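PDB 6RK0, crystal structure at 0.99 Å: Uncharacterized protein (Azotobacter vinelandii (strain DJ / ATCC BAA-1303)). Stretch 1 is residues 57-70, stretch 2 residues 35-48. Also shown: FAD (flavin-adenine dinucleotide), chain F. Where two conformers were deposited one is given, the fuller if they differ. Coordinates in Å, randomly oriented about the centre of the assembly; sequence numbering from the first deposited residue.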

ATOM      1  N   VAL A  57      10.392   2.220  -3.613  1.00  8.38           N
ATOM      2  CA  VAL A  57       9.291   1.434  -3.054  1.00  8.32           C
ATOM      3  C   VAL A  57       8.438   0.908  -4.205  1.00  8.21           C
ATOM      4  O   VAL A  57       7.725   1.690  -4.861  1.00  8.78           O
ATOM      5  CB  VAL A  57       8.427   2.262  -2.085  1.00  8.73           C
ATOM      6  CG1 VAL A  57       7.310   1.405  -1.533  1.00  9.30           C
ATOM      7  CG2 VAL A  57       9.269   2.872  -0.957  1.00  9.92           C
ATOM      8  N   THR A  58       8.543  -0.404  -4.450  1.00  8.04           N
ATOM      9  CA  THR A  58       7.863  -1.019  -5.590  1.00  8.07           C
ATOM     10  C   THR A  58       6.621  -1.750  -5.123  1.00  7.65           C
ATOM     11  O   THR A  58       6.750  -2.732  -4.364  1.00  8.25           O
ATOM     12  CB  THR A  58       8.809  -1.980  -6.299  1.00  8.89           C
ATOM     13  OG1 THR A  58       9.957  -1.268  -6.763  1.00  9.79           O
ATOM     14  CG2 THR A  58       8.111  -2.657  -7.485  1.00 10.11           C
ATOM     15  N   PRO A  59       5.419  -1.361  -5.567  1.00  7.89           N
ATOM     16  CA  PRO A  59       4.230  -2.168  -5.271  1.00  7.99           C
ATOM     17  C   PRO A  59       4.277  -3.462  -6.057  1.00  8.08           C
ATOM     18  O   PRO A  59       4.646  -3.455  -7.242  1.00  8.70           O
ATOM     19  CB  PRO A  59       3.071  -1.290  -5.741  1.00  9.32           C
ATOM     20  CG  PRO A  59       3.630  -0.129  -6.409  1.00 12.77           C
ATOM     21  CD  PRO A  59       5.106  -0.170  -6.382  1.00  8.62           C
ATOM     22  N   THR A  60       3.897  -4.574  -5.422  1.00  8.43           N
ATOM     23  CA  THR A  60       3.909  -5.845  -6.130  1.00  8.92           C
ATOM     24  C   THR A  60       2.974  -6.825  -5.436  1.00  8.58           C
ATOM     25  O   THR A  60       2.722  -6.725  -4.236  1.00  9.65           O
ATOM     26  CB  THR A  60       5.346  -6.373  -6.213  1.00 10.95           C
ATOM     27  OG1 THR A  60       5.376  -7.451  -7.135  1.00 14.89           O
ATOM     28  CG2 THR A  60       5.891  -6.795  -4.823  1.00 13.00           C
ATOM     29  N   PHE A  61       2.485  -7.803  -6.188  0.61  8.45           N
ATOM     30  CA  PHE A  61       1.783  -8.926  -5.575  0.61  8.55           C
ATOM     31  C   PHE A  61       2.773  -9.855  -4.876  0.61  8.48           C
ATOM     32  O   PHE A  61       3.953  -9.910  -5.246  0.61  9.39           O
ATOM     33  CB  PHE A  61       0.958  -9.689  -6.618  0.61  9.33           C
ATOM     34  CG  PHE A  61      -0.472  -9.173  -6.746  0.61 10.36           C
ATOM     35  CD1 PHE A  61      -0.799  -7.807  -6.479  0.61 13.94           C
ATOM     36  CD2 PHE A  61      -1.506 -10.048  -6.925  0.61  9.29           C
ATOM     37  CE1 PHE A  61      -2.126  -7.336  -6.587  0.61 16.35           C
ATOM     38  CE2 PHE A  61      -2.815  -9.599  -7.058  0.61 10.01           C
ATOM     39  CZ  PHE A  61      -3.135  -8.252  -6.878  0.61 14.23           C
ATOM     40  N   PHE A  62       2.284 -10.608  -3.881  1.00  8.52           N
ATOM     41  CA  PHE A  62       3.099 -11.640  -3.249  1.00  8.64           C
ATOM     42  C   PHE A  62       2.215 -12.763  -2.785  1.00  8.67           C
ATOM     43  O   PHE A  62       0.997 -12.607  -2.646  1.00  9.15           O
ATOM     44  CB  PHE A  62       3.904 -11.081  -2.045  1.00  9.02           C
ATOM     45  CG  PHE A  62       3.043 -10.855  -0.831  1.00  9.07           C
ATOM     46  CD1 PHE A  62       2.186  -9.762  -0.746  1.00  9.35           C
ATOM     47  CD2 PHE A  62       2.970 -11.813   0.161  1.00  9.91           C
ATOM     48  CE1 PHE A  62       1.321  -9.620   0.303  1.00  9.59           C
ATOM     49  CE2 PHE A  62       2.099 -11.683   1.228  1.00 10.08           C
ATOM     50  CZ  PHE A  62       1.277 -10.583   1.306  1.00  9.89           C
ATOM     51  N   TRP A  63       2.853 -13.912  -2.534  1.00  8.81           N
ATOM     52  CA  TRP A  63       2.140 -15.043  -1.959  1.00  9.17           C
ATOM     53  C   TRP A  63       3.030 -15.717  -0.919  1.00  9.09           C
ATOM     54  O   TRP A  63       4.253 -15.627  -0.990  1.00 10.42           O
ATOM     55  CB  TRP A  63       1.634 -16.026  -3.023  1.00 10.10           C
ATOM     56  CG  TRP A  63       2.661 -16.782  -3.779  1.00 10.18           C
ATOM     57  CD1 TRP A  63       2.973 -18.116  -3.602  1.00 11.45           C
ATOM     58  CD2 TRP A  63       3.487 -16.327  -4.884  1.00 10.40           C
ATOM     59  NE1 TRP A  63       3.934 -18.480  -4.508  1.00 12.21           N
ATOM     60  CE2 TRP A  63       4.252 -17.428  -5.318  1.00 11.58           C
ATOM     61  CE3 TRP A  63       3.620 -15.113  -5.572  1.00 10.60           C
ATOM     62  CZ2 TRP A  63       5.147 -17.331  -6.412  1.00 12.32           C
ATOM     63  CZ3 TRP A  63       4.485 -15.025  -6.675  1.00 12.03           C
ATOM     64  CH2 TRP A  63       5.252 -16.126  -7.055  1.00 13.21           C
ATOM     65  N   ARG A  64       2.412 -16.389   0.042  1.00  9.81           N
ATOM     66  CA  ARG A  64       3.151 -17.077   1.088  1.00 10.21           C
ATOM     67  C   ARG A  64       3.077 -18.579   0.869  1.00 10.94           C
ATOM     68  O   ARG A  64       2.008 -19.127   0.567  1.00 11.89           O
ATOM     69  CB  ARG A  64       2.570 -16.757   2.466  1.00 10.14           C
ATOM     70  CG  ARG A  64       3.381 -17.362   3.609  1.00 10.47           C
ATOM     71  CD  ARG A  64       2.857 -17.034   4.989  1.00 10.95           C
ATOM     72  NE  ARG A  64       1.559 -17.611   5.313  1.00 10.95           N
ATOM     73  CZ  ARG A  64       1.402 -18.825   5.829  1.00 11.31           C
ATOM     74  NH1 ARG A  64       2.444 -19.634   6.032  1.00 11.96           N
ATOM     75  NH2 ARG A  64       0.193 -19.220   6.178  1.00 12.19           N
ATOM     76  N   GLU A  65       4.211 -19.249   1.036  1.00 10.92           N
ATOM     77  CA  GLU A  65       4.248 -20.719   1.156  1.00 12.09           C
ATOM     78  C   GLU A  65       5.040 -21.036   2.420  1.00 12.04           C
ATOM     79  O   GLU A  65       6.258 -20.811   2.464  1.00 12.35           O
ATOM     80  CB  GLU A  65       4.895 -21.380  -0.063  1.00 13.37           C
ATOM     81  CG  GLU A  65       4.233 -21.036  -1.363  1.00 14.92           C
ATOM     82  CD  GLU A  65       4.827 -21.777  -2.536  1.00 15.57           C
ATOM     83  OE1 GLU A  65       5.575 -22.803  -2.330  1.00 17.18           O
ATOM     84  OE2 GLU A  65       4.536 -21.373  -3.706  1.00 15.09           O
ATOM     85  N   GLY A  66       4.347 -21.503   3.457  1.00 12.76           N
ATOM     86  CA  GLY A  66       5.057 -21.823   4.688  1.00 13.06           C
ATOM     87  C   GLY A  66       5.773 -20.604   5.239  1.00 12.45           C
ATOM     88  O   GLY A  66       5.172 -19.537   5.446  1.00 12.71           O
ATOM     89  N   ASP A  67       7.075 -20.741   5.463  1.00 12.65           N
ATOM     90  CA  ASP A  67       7.856 -19.703   6.116  1.00 13.39           C
ATOM     91  C   ASP A  67       8.559 -18.741   5.154  1.00 11.64           C
ATOM     92  O   ASP A  67       9.492 -18.039   5.569  1.00 11.67           O
ATOM     93  CB  ASP A  67       8.874 -20.326   7.081  1.00 18.21           C
ATOM     94  CG  ASP A  67       9.924 -21.214   6.392  1.00 28.20           C
ATOM     95  OD1 ASP A  67       9.994 -21.328   5.150  1.00 30.20           O
ATOM     96  OD2 ASP A  67      10.712 -21.826   7.139  1.00 43.21           O
ATOM     97  N   ARG A  68       8.096 -18.647   3.906  1.00 10.85           N
ATOM     98  CA  ARG A  68       8.643 -17.680   2.966  1.00 10.62           C
ATOM     99  C   ARG A  68       7.515 -17.023   2.178  1.00 10.04           C
ATOM    100  O   ARG A  68       6.458 -17.628   1.935  1.00 10.56           O
ATOM    101  CB  ARG A  68       9.621 -18.296   1.957  1.00 11.35           C
ATOM    102  CG  ARG A  68      10.770 -19.074   2.653  1.00 12.09           C
ATOM    103  CD  ARG A  68      11.791 -19.606   1.686  1.00 13.03           C
ATOM    104  NE  ARG A  68      12.577 -18.555   1.069  1.00 13.41           N
ATOM    105  CZ  ARG A  68      13.595 -17.930   1.663  1.00 14.02           C
ATOM    106  NH1 ARG A  68      13.997 -18.232   2.918  1.00 14.49           N
ATOM    107  NH2 ARG A  68      14.235 -16.980   1.009  1.00 14.50           N
ATOM    108  N   VAL A  69       7.761 -15.782   1.749  1.00  9.30           N
ATOM    109  CA  VAL A  69       6.916 -15.113   0.779  1.00  9.37           C
ATOM    110  C   VAL A  69       7.660 -14.995  -0.529  1.00  9.41           C
ATOM    111  O   VAL A  69       8.901 -14.980  -0.567  1.00 11.15           O
ATOM    112  CB  VAL A  69       6.416 -13.727   1.234  1.00  9.81           C
ATOM    113  CG1 VAL A  69       5.463 -13.863   2.397  1.00 10.11           C
ATOM    114  CG2 VAL A  69       7.565 -12.786   1.481  1.00 10.60           C
ATOM    115  N   TYR A  70       6.885 -14.903  -1.605  1.00  9.07           N
ATOM    116  CA  TYR A  70       7.372 -14.945  -2.968  1.00  9.04           C
ATOM    117  C   TYR A  70       6.758 -13.798  -3.759  1.00  8.92           C
ATOM    118  O   TYR A  70       5.618 -13.401  -3.504  1.00  8.80           O
ATOM    119  CB  TYR A  70       6.921 -16.264  -3.670  1.00  9.41           C
ATOM    120  CG  TYR A  70       7.527 -17.501  -3.029  1.00 10.22           C
ATOM    121  CD1 TYR A  70       7.024 -18.012  -1.830  1.00 10.97           C
ATOM    122  CD2 TYR A  70       8.633 -18.135  -3.609  1.00 11.19           C
ATOM    123  CE1 TYR A  70       7.615 -19.140  -1.221  1.00 11.76           C
ATOM    124  CE2 TYR A  70       9.210 -19.258  -3.000  1.00 12.13           C
ATOM    125  CZ  TYR A  70       8.703 -19.733  -1.808  1.00 12.22           C
ATOM    126  OH  TYR A  70       9.296 -20.839  -1.258  1.00 14.16           O
TER
HETATM  127  PA  FAD F 403      11.502   0.415 -14.364  1.00 10.66           P
HETATM  128  O1A FAD F 403      10.660   0.724 -15.539  1.00 11.02           O
HETATM  129  O2A FAD F 403      12.857  -0.126 -14.585  1.00 11.83           O
HETATM  130  O5B FAD F 403      11.591   1.679 -13.405  1.00 10.64           O
HETATM  131  C5B FAD F 403      12.049   2.942 -13.938  1.00 10.81           C
HETATM  132  C4B FAD F 403      11.255   4.053 -13.330  1.00 10.39           C
HETATM  133  O4B FAD F 403       9.857   3.903 -13.662  1.00 10.00           O
HETATM  134  C3B FAD F 403      11.259   4.095 -11.804  1.00 10.34           C
HETATM  135  O3B FAD F 403      12.455   4.657 -11.273  1.00 11.20           O
HETATM  136  C2B FAD F 403       9.992   4.905 -11.517  1.00  9.65           C
HETATM  137  O2B FAD F 403      10.260   6.291 -11.646  1.00 10.65           O
HETATM  138  C1B FAD F 403       9.045   4.446 -12.636  1.00  9.46           C
HETATM  139  N9A FAD F 403       8.113   3.407 -12.190  1.00  9.02           N
HETATM  140  C8A FAD F 403       8.328   2.060 -12.147  1.00  9.18           C
HETATM  141  N7A FAD F 403       7.324   1.388 -11.636  1.00  9.17           N
HETATM  142  C5A FAD F 403       6.388   2.364 -11.318  1.00  8.82           C
HETATM  143  C6A FAD F 403       5.107   2.297 -10.732  1.00  8.89           C
HETATM  144  N6A FAD F 403       4.520   1.164 -10.318  1.00  9.63           N
HETATM  145  N1A FAD F 403       4.458   3.470 -10.525  1.00  9.18           N
HETATM  146  C2A FAD F 403       5.041   4.614 -10.904  1.00  9.34           C
HETATM  147  N3A FAD F 403       6.245   4.790 -11.466  1.00  8.99           N
HETATM  148  C4A FAD F 403       6.864   3.618 -11.643  1.00  8.75           C
HETATM  149  N1  FAD F 403       5.223  -5.760 -11.016  1.00  9.34           N
HETATM  150  C2  FAD F 403       5.640  -7.062 -11.075  1.00 10.39           C
HETATM  151  O2  FAD F 403       6.663  -7.382 -11.681  1.00 12.27           O
HETATM  152  N3  FAD F 403       4.929  -8.039 -10.441  1.00 10.06           N
HETATM  153  C4  FAD F 403       3.778  -7.827  -9.708  1.00  9.42           C
HETATM  154  O4  FAD F 403       3.232  -8.754  -9.100  1.00 10.02           O
HETATM  155  C4X FAD F 403       3.305  -6.456  -9.707  1.00  9.06           C
HETATM  156  N5  FAD F 403       2.165  -6.183  -9.068  1.00  9.31           N
HETATM  157  C5X FAD F 403       1.787  -4.841  -8.977  1.00  8.81           C
HETATM  158  C6  FAD F 403       0.632  -4.508  -8.257  1.00  9.25           C
HETATM  159  C7  FAD F 403       0.224  -3.179  -8.126  1.00  9.05           C
HETATM  160  C7M FAD F 403      -1.035  -2.857  -7.367  1.00 10.02           C
HETATM  161  C8  FAD F 403       0.971  -2.167  -8.751  1.00  8.90           C
HETATM  162  C8M FAD F 403       0.601  -0.720  -8.614  1.00  9.65           C
HETATM  163  C9  FAD F 403       2.104  -2.500  -9.497  1.00  8.82           C
HETATM  164  C9A FAD F 403       2.516  -3.826  -9.627  1.00  8.65           C
HETATM  165  N10 FAD F 403       3.650  -4.198 -10.383  1.00  8.76           N
HETATM  166  C10 FAD F 403       4.103  -5.487 -10.378  1.00  8.98           C
HETATM  167  C1' FAD F 403       4.465  -3.209 -11.106  1.00  9.04           C
HETATM  168  C2' FAD F 403       5.663  -2.733 -10.294  1.00  8.72           C
HETATM  169  O2' FAD F 403       5.245  -1.761  -9.347  1.00  8.53           O
HETATM  170  C3' FAD F 403       6.726  -2.116 -11.201  1.00  8.96           C
HETATM  171  O3' FAD F 403       6.145  -1.037 -11.929  1.00  8.83           O
HETATM  172  C4' FAD F 403       7.350  -3.102 -12.181  1.00 10.22           C
HETATM  173  O4' FAD F 403       7.745  -4.289 -11.485  1.00 11.00           O
HETATM  174  C5' FAD F 403       8.526  -2.504 -12.912  1.00 10.67           C
HETATM  175  O5' FAD F 403       9.502  -2.062 -11.931  1.00 10.32           O
HETATM  176  P   FAD F 403      10.961  -1.706 -12.373  1.00 10.72           P
HETATM  177  O1P FAD F 403      11.619  -2.868 -13.075  1.00 11.72           O
HETATM  178  O2P FAD F 403      11.653  -1.124 -11.170  1.00 11.74           O
HETATM  179  O3P FAD F 403      10.669  -0.545 -13.428  1.00 10.48           O
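Stretch 2 (35-48) VKAILDATPLAHVG

Stretch 2 enters as the end of a helix, passes through a short loop and leaves as a strand, Leu 44 to Gly 48. That strand runs antiparallel to strand 57-61 of stretch 1, with a crossing angle of 150° and a closest axial approach of 4.4 Å. The register pairs Thr 58 with Val 47 and Thr 60 with Ala 45 as hydrogen-bonded pairs: Thr 58 N to Val 47 O is 2.8 Å and Val 47 N to Thr 58 O 2.9 Å, while Ala 45 N to Thr 60 O is 2.8 Å and Thr 60 N to Ala 45 O 2.9 Å. Pro 59, which has no amide hydrogen to give, faces His 46 in a non-hydrogen-bonded pair, where none is required.

Phe 62 covers the most surface. Beyond the last paired residues its amide still hydrogen-bonds to stretch 2, Phe 62 N to Pro 43 O at 2.9 Å, and its ring packs against the chain between helix and strand, with CZ of Phe 62 3.2 Å from O of Thr 42. There CD1 of Phe 62 lies 3.5 Å from CB of Ala 45, and CE2 of Phe 62 lies 3.8 Å from CD2 of Leu 39. The small methyl of Ala 45 lets the large ring come close to the strand.

Pro 43 receives Phe 61 as well: its CB sits 3.8 Å from the centroid of the Phe 61 ring, over one face, a CH-pi contact in which the compact pyrrolidine ring meets a flat aromatic surface.

Arg 64 reaches the helix, which runs at 139° to strand 63-65. Its extended chi1 and chi2, both t, carry the guanidinium to Asp 40 in a two-pronged salt bridge, NE of Arg 64 to OD1 of Asp 40 at 2.8 Å and NH2 of Arg 64 to OD2 of Asp 40 at 2.9 Å. The aliphatic part of Lys 36 covers one guanidinium face, CD of Lys 36 lying 3.6 Å from NH1 of Arg 64.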

ATOM      1  N   VAL A  35       1.932 -12.688  12.072  1.00 10.80           N
ATOM      2  CA  VAL A  35       2.647 -12.446  10.816  1.00 10.62           C
ATOM      3  C   VAL A  35       1.914 -13.117   9.672  1.00 10.62           C
ATOM      4  O   VAL A  35       1.608 -12.510   8.648  1.00 10.67           O
ATOM      5  CB  VAL A  35       4.105 -12.936  10.928  1.00 10.99           C
ATOM      6  CG1 VAL A  35       4.825 -12.915   9.601  1.00 12.06           C
ATOM      7  CG2 VAL A  35       4.866 -12.154  12.003  1.00 11.46           C
ATOM      8  N   LYS A  36       1.651 -14.426   9.829  1.00 10.69           N
ATOM      9  CA  LYS A  36       0.981 -15.193   8.777  1.00 10.91           C
ATOM     10  C   LYS A  36      -0.425 -14.683   8.508  1.00 11.10           C
ATOM     11  O   LYS A  36      -0.864 -14.640   7.354  1.00 11.71           O
ATOM     12  CB  LYS A  36       0.952 -16.684   9.138  1.00 11.30           C
ATOM     13  CG  LYS A  36       2.312 -17.311   9.097  1.00 11.90           C
ATOM     14  CD  LYS A  36       2.260 -18.786   9.522  1.00 13.48           C
ATOM     15  CE  LYS A  36       3.626 -19.436   9.440  1.00 15.76           C
ATOM     16  NZ  LYS A  36       3.491 -20.891   9.743  1.00 18.87           N
ATOM     17  N   ALA A  37      -1.159 -14.299   9.555  1.00 11.35           N
ATOM     18  CA  ALA A  37      -2.530 -13.847   9.346  1.00 11.94           C
ATOM     19  C   ALA A  37      -2.580 -12.557   8.544  1.00 11.75           C
ATOM     20  O   ALA A  37      -3.492 -12.364   7.724  1.00 13.14           O
ATOM     21  CB  ALA A  37      -3.253 -13.665  10.670  1.00 13.44           C
ATOM     22  N   ILE A  38      -1.617 -11.651   8.743  1.00 10.95           N
ATOM     23  CA  ILE A  38      -1.595 -10.429   7.947  1.00 10.95           C
ATOM     24  C   ILE A  38      -1.175 -10.743   6.517  1.00 10.37           C
ATOM     25  O   ILE A  38      -1.811 -10.305   5.552  1.00 10.93           O
ATOM     26  CB  ILE A  38      -0.694  -9.370   8.606  1.00 11.44           C
ATOM     27  CG1 ILE A  38      -1.210  -8.992  10.005  1.00 12.04           C
ATOM     28  CG2 ILE A  38      -0.597  -8.141   7.728  1.00 12.00           C
ATOM     29  CD1 ILE A  38      -0.291  -8.117  10.840  1.00 12.58           C
ATOM     30  N   LEU A  39      -0.110 -11.533   6.359  1.00 10.17           N
ATOM     31  CA  LEU A  39       0.348 -11.886   5.021  1.00 10.48           C
ATOM     32  C   LEU A  39      -0.735 -12.620   4.229  1.00 10.88           C
ATOM     33  O   LEU A  39      -0.836 -12.460   3.012  1.00 12.34           O
ATOM     34  CB  LEU A  39       1.587 -12.754   5.126  1.00 10.26           C
ATOM     35  CG  LEU A  39       2.841 -12.084   5.700  1.00 10.10           C
ATOM     36  CD1 LEU A  39       3.927 -13.130   5.862  1.00 10.73           C
ATOM     37  CD2 LEU A  39       3.311 -10.929   4.801  1.00 11.00           C
ATOM     38  N   ASP A  40      -1.548 -13.431   4.899  1.00 10.53           N
ATOM     39  CA  ASP A  40      -2.531 -14.240   4.206  1.00 11.07           C
ATOM     40  C   ASP A  40      -3.771 -13.437   3.835  1.00 11.05           C
ATOM     41  O   ASP A  40      -4.582 -13.921   3.059  1.00 12.95           O
ATOM     42  CB  ASP A  40      -2.935 -15.432   5.069  1.00 12.03           C
ATOM     43  CG  ASP A  40      -1.830 -16.466   5.211  1.00 12.67           C
ATOM     44  OD1 ASP A  40      -0.829 -16.389   4.463  1.00 12.83           O
ATOM     45  OD2 ASP A  40      -1.982 -17.364   6.085  1.00 13.86           O
ATOM     46  N   ALA A  41      -3.937 -12.233   4.367  1.00 10.30           N
ATOM     47  CA  ALA A  41      -5.135 -11.438   4.175  1.00 10.82           C
ATOM     48  C   ALA A  41      -5.150 -10.612   2.901  1.00 10.44           C
ATOM     49  O   ALA A  41      -6.214 -10.083   2.551  1.00 11.76           O
ATOM     50  CB  ALA A  41      -5.358 -10.520   5.362  1.00 11.27           C
ATOM     51  N   THR A  42      -4.025 -10.475   2.204  1.00  9.57           N
ATOM     52  CA  THR A  42      -3.922  -9.509   1.123  1.00  9.38           C
ATOM     53  C   THR A  42      -2.830  -9.947   0.163  1.00  9.06           C
ATOM     54  O   THR A  42      -1.842 -10.533   0.592  1.00 10.13           O
ATOM     55  CB  THR A  42      -3.628  -8.109   1.687  1.00  9.24           C
ATOM     56  OG1 THR A  42      -3.527  -7.214   0.576  1.00  9.31           O
ATOM     57  CG2 THR A  42      -2.361  -8.057   2.531  1.00 10.01           C
ATOM     58  N   PRO A  43      -2.955  -9.607  -1.125  1.00  9.14           N
ATOM     59  CA  PRO A  43      -1.894  -9.915  -2.084  1.00  9.53           C
ATOM     60  C   PRO A  43      -0.919  -8.781  -2.301  1.00  8.70           C
ATOM     61  O   PRO A  43       0.041  -8.994  -3.056  1.00  9.14           O
ATOM     62  CB  PRO A  43      -2.681 -10.160  -3.371  1.00 10.96           C
ATOM     63  CG  PRO A  43      -3.817  -9.174  -3.267  1.00 11.21           C
ATOM     64  CD  PRO A  43      -4.190  -9.171  -1.804  1.00  9.95           C
ATOM     65  N   LEU A  44      -1.147  -7.596  -1.724  1.00  8.25           N
ATOM     66  CA  LEU A  44      -0.386  -6.412  -2.126  1.00  8.19           C
ATOM     67  C   LEU A  44       0.697  -6.050  -1.111  1.00  7.92           C
ATOM     68  O   LEU A  44       0.383  -5.691   0.049  1.00  8.56           O
ATOM     69  CB  LEU A  44      -1.324  -5.218  -2.331  1.00  8.60           C
ATOM     70  CG  LEU A  44      -0.666  -3.895  -2.717  1.00  9.46           C
ATOM     71  CD1 LEU A  44       0.119  -4.017  -4.016  1.00 10.30           C
ATOM     72  CD2 LEU A  44      -1.691  -2.771  -2.789  1.00 10.12           C
ATOM     73  N   ALA A  45       1.953  -6.066  -1.578  1.00  8.00           N
ATOM     74  CA  ALA A  45       3.126  -5.663  -0.795  1.00  8.22           C
ATOM     75  C   ALA A  45       3.779  -4.444  -1.417  1.00  7.57           C
ATOM     76  O   ALA A  45       3.525  -4.102  -2.582  1.00  8.11           O
ATOM     77  CB  ALA A  45       4.136  -6.804  -0.745  1.00  8.89           C
ATOM     78  N   HIS A  46       4.698  -3.862  -0.657  1.00  7.57           N
ATOM     79  CA  HIS A  46       5.555  -2.787  -1.129  1.00  7.96           C
ATOM     80  C   HIS A  46       6.981  -3.144  -0.743  1.00  8.02           C
ATOM     81  O   HIS A  46       7.303  -3.278   0.441  1.00  8.82           O
ATOM     82  CB  HIS A  46       5.130  -1.437  -0.510  1.00  8.36           C
ATOM     83  CG  HIS A  46       3.829  -0.949  -1.049  1.00  8.43           C
ATOM     84  ND1 HIS A  46       2.610  -1.408  -0.604  1.00  9.19           N
ATOM     85  CD2 HIS A  46       3.550  -0.114  -2.087  1.00  9.02           C
ATOM     86  CE1 HIS A  46       1.661  -0.868  -1.361  1.00  9.45           C
ATOM     87  NE2 HIS A  46       2.193  -0.072  -2.261  1.00  9.72           N
ATOM     88  N   VAL A  47       7.840  -3.315  -1.745  1.00  8.06           N
ATOM     89  CA  VAL A  47       9.217  -3.776  -1.544  1.00  8.26           C
ATOM     90  C   VAL A  47      10.165  -2.599  -1.630  1.00  7.95           C
ATOM     91  O   VAL A  47      10.153  -1.863  -2.637  1.00  8.56           O
ATOM     92  CB  VAL A  47       9.596  -4.861  -2.571  1.00  9.62           C
ATOM     93  CG1 VAL A  47      11.080  -5.226  -2.450  1.00 11.23           C
ATOM     94  CG2 VAL A  47       8.732  -6.085  -2.388  1.00 10.81           C
ATOM     95  N   GLY A  48      11.009  -2.441  -0.607  1.00  8.00           N
ATOM     96  CA  GLY A  48      12.020  -1.379  -0.579  1.00  8.31           C
ATOM     97  C   GLY A  48      13.356  -1.955  -1.017  1.00  8.47           C
ATOM     98  O   GLY A  48      13.784  -2.994  -0.529  1.00  9.30           O
TER
HETATM   99  O   HOH W   1      11.927  -1.398  -4.791  1.00 11.14           O